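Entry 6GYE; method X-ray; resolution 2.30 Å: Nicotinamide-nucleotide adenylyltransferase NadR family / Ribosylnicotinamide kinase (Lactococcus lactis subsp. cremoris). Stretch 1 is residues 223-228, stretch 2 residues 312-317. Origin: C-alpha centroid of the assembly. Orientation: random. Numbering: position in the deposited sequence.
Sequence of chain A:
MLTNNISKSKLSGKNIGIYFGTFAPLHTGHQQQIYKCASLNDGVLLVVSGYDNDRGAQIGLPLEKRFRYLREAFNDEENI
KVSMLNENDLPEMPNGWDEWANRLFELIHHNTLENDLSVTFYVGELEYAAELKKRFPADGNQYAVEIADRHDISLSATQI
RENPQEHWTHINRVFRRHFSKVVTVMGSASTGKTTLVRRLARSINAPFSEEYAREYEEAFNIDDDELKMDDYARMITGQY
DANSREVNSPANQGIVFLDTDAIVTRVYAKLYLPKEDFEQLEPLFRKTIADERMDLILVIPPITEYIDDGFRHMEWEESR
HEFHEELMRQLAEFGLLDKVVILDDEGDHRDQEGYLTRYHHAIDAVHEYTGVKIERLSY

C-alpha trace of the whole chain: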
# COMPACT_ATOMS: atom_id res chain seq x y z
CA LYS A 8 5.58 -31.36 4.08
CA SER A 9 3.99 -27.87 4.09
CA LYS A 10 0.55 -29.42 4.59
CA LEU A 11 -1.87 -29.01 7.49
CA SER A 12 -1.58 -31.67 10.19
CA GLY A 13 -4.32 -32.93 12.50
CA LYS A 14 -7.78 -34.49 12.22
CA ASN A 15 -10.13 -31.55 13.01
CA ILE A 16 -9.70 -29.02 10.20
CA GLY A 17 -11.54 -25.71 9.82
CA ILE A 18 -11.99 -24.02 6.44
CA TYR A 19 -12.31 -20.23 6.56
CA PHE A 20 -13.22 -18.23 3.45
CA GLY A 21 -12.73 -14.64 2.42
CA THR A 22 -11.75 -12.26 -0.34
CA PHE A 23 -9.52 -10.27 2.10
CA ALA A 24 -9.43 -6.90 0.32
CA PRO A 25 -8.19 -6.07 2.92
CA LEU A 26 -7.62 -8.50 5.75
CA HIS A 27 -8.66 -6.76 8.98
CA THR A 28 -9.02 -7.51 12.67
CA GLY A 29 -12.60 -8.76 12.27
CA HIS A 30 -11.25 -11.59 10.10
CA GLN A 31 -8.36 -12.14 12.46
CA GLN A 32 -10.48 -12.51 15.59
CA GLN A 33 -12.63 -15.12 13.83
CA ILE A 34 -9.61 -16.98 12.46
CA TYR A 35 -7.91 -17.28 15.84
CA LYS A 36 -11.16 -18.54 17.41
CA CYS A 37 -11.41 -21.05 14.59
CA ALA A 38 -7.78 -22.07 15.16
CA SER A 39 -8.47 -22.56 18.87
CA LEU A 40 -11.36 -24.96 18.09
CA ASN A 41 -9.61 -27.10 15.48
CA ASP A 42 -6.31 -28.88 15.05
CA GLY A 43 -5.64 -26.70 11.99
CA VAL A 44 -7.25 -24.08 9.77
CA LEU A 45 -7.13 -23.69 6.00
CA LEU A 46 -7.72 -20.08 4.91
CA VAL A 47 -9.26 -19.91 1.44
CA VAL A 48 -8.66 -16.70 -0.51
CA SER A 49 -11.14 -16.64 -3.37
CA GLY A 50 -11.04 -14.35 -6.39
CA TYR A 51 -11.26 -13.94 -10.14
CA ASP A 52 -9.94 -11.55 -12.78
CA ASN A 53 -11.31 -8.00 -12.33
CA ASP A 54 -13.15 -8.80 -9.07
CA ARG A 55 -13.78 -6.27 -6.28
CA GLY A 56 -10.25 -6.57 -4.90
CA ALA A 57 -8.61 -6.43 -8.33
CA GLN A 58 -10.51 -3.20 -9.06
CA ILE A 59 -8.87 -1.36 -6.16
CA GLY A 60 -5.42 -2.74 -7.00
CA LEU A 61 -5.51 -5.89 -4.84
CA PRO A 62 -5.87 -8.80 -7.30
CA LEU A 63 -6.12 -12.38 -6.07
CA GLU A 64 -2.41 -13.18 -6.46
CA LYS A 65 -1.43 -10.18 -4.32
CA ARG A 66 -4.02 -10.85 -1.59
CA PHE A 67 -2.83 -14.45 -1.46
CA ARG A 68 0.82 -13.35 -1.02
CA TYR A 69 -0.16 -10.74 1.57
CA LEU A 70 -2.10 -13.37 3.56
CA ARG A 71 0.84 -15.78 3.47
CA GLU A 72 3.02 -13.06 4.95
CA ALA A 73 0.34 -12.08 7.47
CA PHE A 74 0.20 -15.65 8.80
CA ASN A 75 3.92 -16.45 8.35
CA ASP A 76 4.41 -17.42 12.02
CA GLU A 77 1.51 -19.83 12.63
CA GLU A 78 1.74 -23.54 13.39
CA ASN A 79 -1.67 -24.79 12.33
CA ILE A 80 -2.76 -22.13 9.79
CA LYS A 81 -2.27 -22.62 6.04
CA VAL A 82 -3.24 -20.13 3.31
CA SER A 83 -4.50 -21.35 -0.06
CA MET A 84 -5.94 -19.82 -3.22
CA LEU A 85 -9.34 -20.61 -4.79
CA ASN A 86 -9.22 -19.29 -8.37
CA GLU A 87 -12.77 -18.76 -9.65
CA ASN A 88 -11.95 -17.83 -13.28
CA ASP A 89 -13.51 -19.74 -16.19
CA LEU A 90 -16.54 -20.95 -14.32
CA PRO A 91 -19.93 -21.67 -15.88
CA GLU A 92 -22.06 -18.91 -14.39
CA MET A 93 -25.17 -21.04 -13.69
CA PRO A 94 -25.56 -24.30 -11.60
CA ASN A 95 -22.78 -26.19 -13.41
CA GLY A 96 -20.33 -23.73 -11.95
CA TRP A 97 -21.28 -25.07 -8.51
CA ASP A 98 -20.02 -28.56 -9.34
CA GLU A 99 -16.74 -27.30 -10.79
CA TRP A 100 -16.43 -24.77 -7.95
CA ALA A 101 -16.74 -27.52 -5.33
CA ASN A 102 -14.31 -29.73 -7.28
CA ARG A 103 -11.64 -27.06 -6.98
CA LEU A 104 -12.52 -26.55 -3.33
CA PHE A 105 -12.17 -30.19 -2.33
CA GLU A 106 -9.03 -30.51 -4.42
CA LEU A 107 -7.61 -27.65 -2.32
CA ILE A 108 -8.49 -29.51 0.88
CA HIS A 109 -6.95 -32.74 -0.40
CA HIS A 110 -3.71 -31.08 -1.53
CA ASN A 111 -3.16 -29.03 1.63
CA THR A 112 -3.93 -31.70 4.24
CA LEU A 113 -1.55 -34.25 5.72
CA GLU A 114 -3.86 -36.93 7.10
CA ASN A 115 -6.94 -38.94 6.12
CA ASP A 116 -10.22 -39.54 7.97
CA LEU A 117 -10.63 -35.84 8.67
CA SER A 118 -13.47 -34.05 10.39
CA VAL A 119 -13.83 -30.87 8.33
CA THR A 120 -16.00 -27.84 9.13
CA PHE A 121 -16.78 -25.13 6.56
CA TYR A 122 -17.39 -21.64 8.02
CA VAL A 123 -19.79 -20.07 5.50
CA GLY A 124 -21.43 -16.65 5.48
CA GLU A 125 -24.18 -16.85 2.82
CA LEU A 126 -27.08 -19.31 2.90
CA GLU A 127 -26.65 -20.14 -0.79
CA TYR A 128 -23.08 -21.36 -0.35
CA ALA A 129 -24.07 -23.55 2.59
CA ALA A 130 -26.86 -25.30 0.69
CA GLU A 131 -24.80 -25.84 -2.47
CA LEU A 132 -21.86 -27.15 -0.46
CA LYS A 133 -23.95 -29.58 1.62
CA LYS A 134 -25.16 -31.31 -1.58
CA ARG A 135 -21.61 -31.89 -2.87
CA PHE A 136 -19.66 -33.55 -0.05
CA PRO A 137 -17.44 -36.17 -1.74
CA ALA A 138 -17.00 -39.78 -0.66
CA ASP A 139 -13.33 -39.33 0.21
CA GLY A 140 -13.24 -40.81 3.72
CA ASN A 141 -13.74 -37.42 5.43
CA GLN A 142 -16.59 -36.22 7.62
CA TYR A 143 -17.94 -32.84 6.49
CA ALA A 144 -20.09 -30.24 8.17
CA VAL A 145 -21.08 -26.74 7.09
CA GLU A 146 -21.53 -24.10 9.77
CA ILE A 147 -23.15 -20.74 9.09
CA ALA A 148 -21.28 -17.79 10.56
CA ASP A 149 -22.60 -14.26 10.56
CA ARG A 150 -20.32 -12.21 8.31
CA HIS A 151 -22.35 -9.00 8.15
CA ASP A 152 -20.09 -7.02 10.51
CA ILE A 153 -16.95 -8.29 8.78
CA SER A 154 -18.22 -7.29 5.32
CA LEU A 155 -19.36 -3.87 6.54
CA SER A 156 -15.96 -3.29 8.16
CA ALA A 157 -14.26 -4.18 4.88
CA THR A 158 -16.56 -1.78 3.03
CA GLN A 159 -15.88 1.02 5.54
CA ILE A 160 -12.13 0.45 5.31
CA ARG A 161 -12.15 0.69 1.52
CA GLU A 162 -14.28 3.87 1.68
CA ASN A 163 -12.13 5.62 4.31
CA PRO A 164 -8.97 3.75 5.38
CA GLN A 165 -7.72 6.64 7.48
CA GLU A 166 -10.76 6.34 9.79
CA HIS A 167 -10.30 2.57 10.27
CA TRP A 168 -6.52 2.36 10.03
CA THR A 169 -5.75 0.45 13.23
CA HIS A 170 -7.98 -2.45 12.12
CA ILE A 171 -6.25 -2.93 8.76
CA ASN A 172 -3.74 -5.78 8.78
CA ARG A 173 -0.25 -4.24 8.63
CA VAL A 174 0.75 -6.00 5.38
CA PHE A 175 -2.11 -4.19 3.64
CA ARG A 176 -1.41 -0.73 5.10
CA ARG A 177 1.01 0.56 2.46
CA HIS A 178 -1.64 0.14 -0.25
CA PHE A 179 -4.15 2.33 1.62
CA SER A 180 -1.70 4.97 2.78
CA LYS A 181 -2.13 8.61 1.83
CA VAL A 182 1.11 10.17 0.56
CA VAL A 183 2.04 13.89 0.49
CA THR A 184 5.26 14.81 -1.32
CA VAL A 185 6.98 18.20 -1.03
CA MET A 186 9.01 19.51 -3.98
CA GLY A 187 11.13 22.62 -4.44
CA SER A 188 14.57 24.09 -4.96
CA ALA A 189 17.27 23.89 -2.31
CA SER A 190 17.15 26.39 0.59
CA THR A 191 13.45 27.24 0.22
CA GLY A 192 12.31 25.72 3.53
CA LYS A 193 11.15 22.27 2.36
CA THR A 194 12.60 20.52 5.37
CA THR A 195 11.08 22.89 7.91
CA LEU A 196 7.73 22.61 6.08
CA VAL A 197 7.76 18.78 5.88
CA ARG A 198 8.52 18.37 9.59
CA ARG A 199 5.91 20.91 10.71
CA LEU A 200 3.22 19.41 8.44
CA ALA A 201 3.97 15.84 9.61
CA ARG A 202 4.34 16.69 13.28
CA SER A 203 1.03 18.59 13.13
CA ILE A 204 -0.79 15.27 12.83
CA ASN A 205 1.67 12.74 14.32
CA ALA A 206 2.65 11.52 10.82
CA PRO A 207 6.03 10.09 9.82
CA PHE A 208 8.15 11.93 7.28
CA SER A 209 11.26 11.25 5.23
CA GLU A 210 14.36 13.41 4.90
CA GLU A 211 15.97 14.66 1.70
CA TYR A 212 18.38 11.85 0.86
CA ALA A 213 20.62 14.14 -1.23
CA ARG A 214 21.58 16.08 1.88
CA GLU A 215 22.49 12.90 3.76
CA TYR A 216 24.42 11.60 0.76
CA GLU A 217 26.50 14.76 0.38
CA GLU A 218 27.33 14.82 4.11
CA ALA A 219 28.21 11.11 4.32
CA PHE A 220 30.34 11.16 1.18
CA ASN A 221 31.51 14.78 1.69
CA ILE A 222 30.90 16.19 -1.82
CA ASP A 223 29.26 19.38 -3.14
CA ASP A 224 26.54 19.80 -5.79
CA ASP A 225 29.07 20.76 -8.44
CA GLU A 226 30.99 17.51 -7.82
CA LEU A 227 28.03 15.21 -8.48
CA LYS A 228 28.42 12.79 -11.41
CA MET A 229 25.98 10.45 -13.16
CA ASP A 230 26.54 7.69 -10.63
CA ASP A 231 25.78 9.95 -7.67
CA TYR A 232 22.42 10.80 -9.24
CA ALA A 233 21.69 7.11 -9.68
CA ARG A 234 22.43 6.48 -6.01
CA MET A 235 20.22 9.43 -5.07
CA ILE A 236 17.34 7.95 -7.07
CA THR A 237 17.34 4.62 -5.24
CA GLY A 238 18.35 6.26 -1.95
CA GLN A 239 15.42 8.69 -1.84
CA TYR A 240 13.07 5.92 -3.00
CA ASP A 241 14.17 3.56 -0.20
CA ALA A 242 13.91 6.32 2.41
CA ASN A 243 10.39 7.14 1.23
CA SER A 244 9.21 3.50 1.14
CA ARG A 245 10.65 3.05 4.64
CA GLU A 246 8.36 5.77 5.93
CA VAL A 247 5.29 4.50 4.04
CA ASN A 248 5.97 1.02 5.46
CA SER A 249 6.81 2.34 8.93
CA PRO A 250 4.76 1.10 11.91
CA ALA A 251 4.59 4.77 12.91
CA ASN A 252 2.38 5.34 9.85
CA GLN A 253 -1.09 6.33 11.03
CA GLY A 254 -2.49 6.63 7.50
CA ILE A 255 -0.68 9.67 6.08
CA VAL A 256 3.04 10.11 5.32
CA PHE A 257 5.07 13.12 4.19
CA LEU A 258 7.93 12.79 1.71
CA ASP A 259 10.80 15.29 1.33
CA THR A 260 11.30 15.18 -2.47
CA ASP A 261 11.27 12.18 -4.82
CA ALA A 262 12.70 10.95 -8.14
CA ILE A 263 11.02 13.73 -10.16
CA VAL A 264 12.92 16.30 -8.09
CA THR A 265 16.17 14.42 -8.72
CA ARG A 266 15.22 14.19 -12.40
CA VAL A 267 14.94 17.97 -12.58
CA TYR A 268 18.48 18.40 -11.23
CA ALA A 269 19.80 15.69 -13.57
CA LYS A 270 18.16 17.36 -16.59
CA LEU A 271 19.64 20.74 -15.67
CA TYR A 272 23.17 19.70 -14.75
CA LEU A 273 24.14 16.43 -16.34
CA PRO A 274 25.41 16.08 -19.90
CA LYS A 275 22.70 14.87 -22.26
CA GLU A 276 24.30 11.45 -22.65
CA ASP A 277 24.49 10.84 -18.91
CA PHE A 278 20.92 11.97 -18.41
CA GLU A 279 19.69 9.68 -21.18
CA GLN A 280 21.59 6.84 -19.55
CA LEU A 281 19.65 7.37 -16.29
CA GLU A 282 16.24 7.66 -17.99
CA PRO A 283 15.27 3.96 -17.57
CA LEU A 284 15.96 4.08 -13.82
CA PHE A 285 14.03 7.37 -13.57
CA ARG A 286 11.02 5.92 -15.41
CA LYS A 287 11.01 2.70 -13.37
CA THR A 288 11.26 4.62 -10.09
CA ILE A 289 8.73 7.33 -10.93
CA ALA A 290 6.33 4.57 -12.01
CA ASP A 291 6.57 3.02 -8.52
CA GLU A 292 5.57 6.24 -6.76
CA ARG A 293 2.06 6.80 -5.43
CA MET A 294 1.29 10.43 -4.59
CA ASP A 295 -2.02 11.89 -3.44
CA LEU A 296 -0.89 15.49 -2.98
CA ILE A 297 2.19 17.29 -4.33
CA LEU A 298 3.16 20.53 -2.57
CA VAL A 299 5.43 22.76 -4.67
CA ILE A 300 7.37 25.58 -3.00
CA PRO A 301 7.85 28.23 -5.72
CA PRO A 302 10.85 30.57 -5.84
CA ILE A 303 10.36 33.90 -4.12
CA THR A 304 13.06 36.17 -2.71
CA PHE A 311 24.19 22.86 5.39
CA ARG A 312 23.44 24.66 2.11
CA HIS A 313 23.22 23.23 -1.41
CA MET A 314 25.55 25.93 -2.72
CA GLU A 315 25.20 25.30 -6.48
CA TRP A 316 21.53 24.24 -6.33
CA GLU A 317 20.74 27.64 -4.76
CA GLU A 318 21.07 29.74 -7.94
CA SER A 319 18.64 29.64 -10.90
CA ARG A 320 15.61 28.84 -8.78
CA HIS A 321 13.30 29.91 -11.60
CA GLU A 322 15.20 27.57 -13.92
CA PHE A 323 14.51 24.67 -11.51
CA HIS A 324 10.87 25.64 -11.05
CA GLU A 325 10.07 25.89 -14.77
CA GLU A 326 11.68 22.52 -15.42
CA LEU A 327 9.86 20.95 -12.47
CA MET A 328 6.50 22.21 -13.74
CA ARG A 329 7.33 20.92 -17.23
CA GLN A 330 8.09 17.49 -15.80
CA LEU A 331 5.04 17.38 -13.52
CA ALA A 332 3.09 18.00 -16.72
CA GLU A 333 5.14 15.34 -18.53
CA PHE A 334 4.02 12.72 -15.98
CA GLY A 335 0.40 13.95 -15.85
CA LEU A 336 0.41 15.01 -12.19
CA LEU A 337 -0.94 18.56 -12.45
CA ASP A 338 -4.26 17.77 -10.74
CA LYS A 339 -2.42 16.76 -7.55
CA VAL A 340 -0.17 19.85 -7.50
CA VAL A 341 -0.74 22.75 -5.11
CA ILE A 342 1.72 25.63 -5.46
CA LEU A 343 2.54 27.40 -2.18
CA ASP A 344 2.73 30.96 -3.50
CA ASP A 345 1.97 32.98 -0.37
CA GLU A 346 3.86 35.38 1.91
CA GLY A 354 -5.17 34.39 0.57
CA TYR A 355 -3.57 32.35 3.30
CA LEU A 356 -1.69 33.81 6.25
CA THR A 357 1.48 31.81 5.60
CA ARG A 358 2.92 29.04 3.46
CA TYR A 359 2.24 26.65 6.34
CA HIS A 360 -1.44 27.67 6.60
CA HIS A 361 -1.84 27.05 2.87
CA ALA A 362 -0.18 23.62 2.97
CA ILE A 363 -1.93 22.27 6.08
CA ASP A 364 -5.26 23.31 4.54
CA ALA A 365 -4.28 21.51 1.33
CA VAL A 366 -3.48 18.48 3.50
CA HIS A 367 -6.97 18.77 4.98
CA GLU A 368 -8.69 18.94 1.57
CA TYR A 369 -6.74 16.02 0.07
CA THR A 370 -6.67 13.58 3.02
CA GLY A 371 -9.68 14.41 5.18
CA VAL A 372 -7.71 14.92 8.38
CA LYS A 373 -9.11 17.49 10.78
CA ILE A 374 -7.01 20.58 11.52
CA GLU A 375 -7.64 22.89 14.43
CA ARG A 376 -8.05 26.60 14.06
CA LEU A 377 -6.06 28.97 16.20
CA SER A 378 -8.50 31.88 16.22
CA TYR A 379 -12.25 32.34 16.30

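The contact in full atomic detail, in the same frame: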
# COMPACT_ATOMS: atom_id res chain seq x y z
N ASP A 223 30.13 18.25 -2.83
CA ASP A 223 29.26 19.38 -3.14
C ASP A 223 28.43 19.10 -4.40
O ASP A 223 28.76 18.22 -5.20
CB ASP A 223 30.08 20.66 -3.40
CG ASP A 223 30.59 21.30 -2.12
OD1 ASP A 223 29.83 21.35 -1.13
OD2 ASP A 223 31.75 21.78 -2.12
N ASP A 224 27.38 19.91 -4.60
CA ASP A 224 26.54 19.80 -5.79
C ASP A 224 27.38 19.78 -7.06
O ASP A 224 27.18 18.93 -7.94
CB ASP A 224 25.56 20.97 -5.88
CG ASP A 224 24.57 20.99 -4.75
OD1 ASP A 224 24.21 19.91 -4.24
OD2 ASP A 224 24.15 22.10 -4.36
N ASP A 225 28.32 20.71 -7.19
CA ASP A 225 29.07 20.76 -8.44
C ASP A 225 30.04 19.62 -8.61
O ASP A 225 30.73 19.60 -9.63
CB ASP A 225 29.81 22.09 -8.59
CG ASP A 225 30.68 22.42 -7.41
OD1 ASP A 225 30.72 21.60 -6.46
OD2 ASP A 225 31.32 23.49 -7.44
N GLU A 226 30.14 18.68 -7.66
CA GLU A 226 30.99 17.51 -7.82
C GLU A 226 30.19 16.26 -8.14
O GLU A 226 30.78 15.19 -8.34
CB GLU A 226 31.82 17.30 -6.55
CG GLU A 226 32.76 18.48 -6.24
CD GLU A 226 33.46 18.38 -4.86
OE1 GLU A 226 32.79 18.04 -3.87
OE2 GLU A 226 34.68 18.68 -4.78
N LEU A 227 28.86 16.37 -8.20
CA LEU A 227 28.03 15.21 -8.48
C LEU A 227 28.22 14.73 -9.92
O LEU A 227 28.33 15.54 -10.85
CB LEU A 227 26.57 15.56 -8.24
CG LEU A 227 26.21 15.97 -6.80
CD1 LEU A 227 24.74 16.34 -6.71
CD2 LEU A 227 26.54 14.86 -5.83
N LYS A 228 28.33 13.42 -10.10
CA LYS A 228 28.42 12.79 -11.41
C LYS A 228 27.20 11.88 -11.60
O LYS A 228 26.40 11.66 -10.67
CB LYS A 228 29.70 11.98 -11.58
CG LYS A 228 30.99 12.68 -11.17
CD LYS A 228 31.37 13.82 -12.09
CE LYS A 228 32.79 14.28 -11.80
NZ LYS A 228 33.72 13.14 -11.94
N ARG A 312 24.06 23.99 3.25
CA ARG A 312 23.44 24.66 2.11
C ARG A 312 23.89 24.00 0.81
O ARG A 312 25.10 23.86 0.58
CB ARG A 312 23.75 26.16 2.10
CG ARG A 312 25.09 26.56 2.71
CD ARG A 312 25.23 28.08 2.82
NE ARG A 312 23.97 28.74 3.18
CZ ARG A 312 23.38 29.69 2.45
NH1 ARG A 312 23.94 30.11 1.33
NH2 ARG A 312 22.23 30.21 2.86
N HIS A 313 22.93 23.59 -0.02
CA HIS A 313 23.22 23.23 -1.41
C HIS A 313 23.71 24.49 -2.12
O HIS A 313 22.90 25.32 -2.53
CB HIS A 313 21.99 22.69 -2.12
CG HIS A 313 21.53 21.32 -1.70
ND1 HIS A 313 22.04 20.16 -2.24
CD2 HIS A 313 20.54 20.94 -0.86
CE1 HIS A 313 21.42 19.12 -1.72
NE2 HIS A 313 20.51 19.56 -0.88
N MET A 314 25.02 24.64 -2.27
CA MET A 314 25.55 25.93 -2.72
C MET A 314 25.27 26.16 -4.20
O MET A 314 24.89 27.27 -4.59
CB MET A 314 27.05 26.02 -2.41
CG MET A 314 27.54 27.43 -2.01
SD MET A 314 26.84 28.11 -0.48
CE MET A 314 26.18 29.67 -1.06
N GLU A 315 25.45 25.14 -5.05
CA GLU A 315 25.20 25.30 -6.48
C GLU A 315 23.72 25.20 -6.83
O GLU A 315 23.26 25.89 -7.75
CB GLU A 315 25.98 24.27 -7.29
CG GLU A 315 25.81 24.42 -8.79
CD GLU A 315 25.87 23.09 -9.53
OE1 GLU A 315 24.91 22.29 -9.39
OE2 GLU A 315 26.86 22.84 -10.24
N TRP A 316 22.97 24.35 -6.11
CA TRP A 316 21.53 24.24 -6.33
C TRP A 316 20.75 25.48 -5.89
O TRP A 316 19.54 25.54 -6.10
CB TRP A 316 20.98 22.99 -5.62
CG TRP A 316 21.39 21.67 -6.27
CD1 TRP A 316 22.18 21.52 -7.39
CD2 TRP A 316 21.04 20.34 -5.85
NE1 TRP A 316 22.32 20.18 -7.68
CE2 TRP A 316 21.64 19.43 -6.76
CE3 TRP A 316 20.27 19.82 -4.79
CZ2 TRP A 316 21.49 18.04 -6.64
CZ3 TRP A 316 20.12 18.43 -4.68
CH2 TRP A 316 20.74 17.56 -5.60
N GLU A 317 21.42 26.44 -5.24
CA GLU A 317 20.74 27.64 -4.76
C GLU A 317 20.38 28.59 -5.90
O GLU A 317 19.29 29.18 -5.90
CB GLU A 317 21.61 28.37 -3.73
CG GLU A 317 21.27 28.05 -2.28
CD GLU A 317 22.24 28.69 -1.30
OE1 GLU A 317 22.47 28.09 -0.23
OE2 GLU A 317 22.77 29.78 -1.61

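A short 3-10 segment, Asp224 to Glu226, follows Asp223, which barely meets the second stretch but helps to hold that turn together. Asp223 O accepts a hydrogen bond from Glu226 N (2.9 Å), while Asp223 N donates to the side-chain atom Glu226 OE1 (2.9 Å), so that Glu226 closes the turn with its CA-to-CB bond pointing away from the contact.

Asp224 is the centre of the interface. Its CA-to-CB bond points toward the second stretch, and the residue is buried, its two carboxylate oxygens engaging different groups. Asp224 OD1 accepts a nearly linear hydrogen bond from His313 ND1 (3.0 Å, 176°), lying at the edge of the imidazole near its plane, where the N-H is directed. Asp224 OD2 accepts a second bond from the backbone, Trp316 N (3.1 Å, 162°). The same side chain lies against the indole: OD2 sits over one face, and Asp224 CB makes a CH-pi contact, 4.0 Å from the centroid of the five-membered ring of Trp316.

Asp225 contributes at the exposed margin, where its CB approaches Glu315 OE2 at 3.5 Å. Beyond Glu226, Leu227 turns back toward the second stretch and extends the packing on the indole, with Leu227 CD1 3.7 Å from Trp316 CZ2, an apolar contact oblique to the ring. Lys228 lies out of reach.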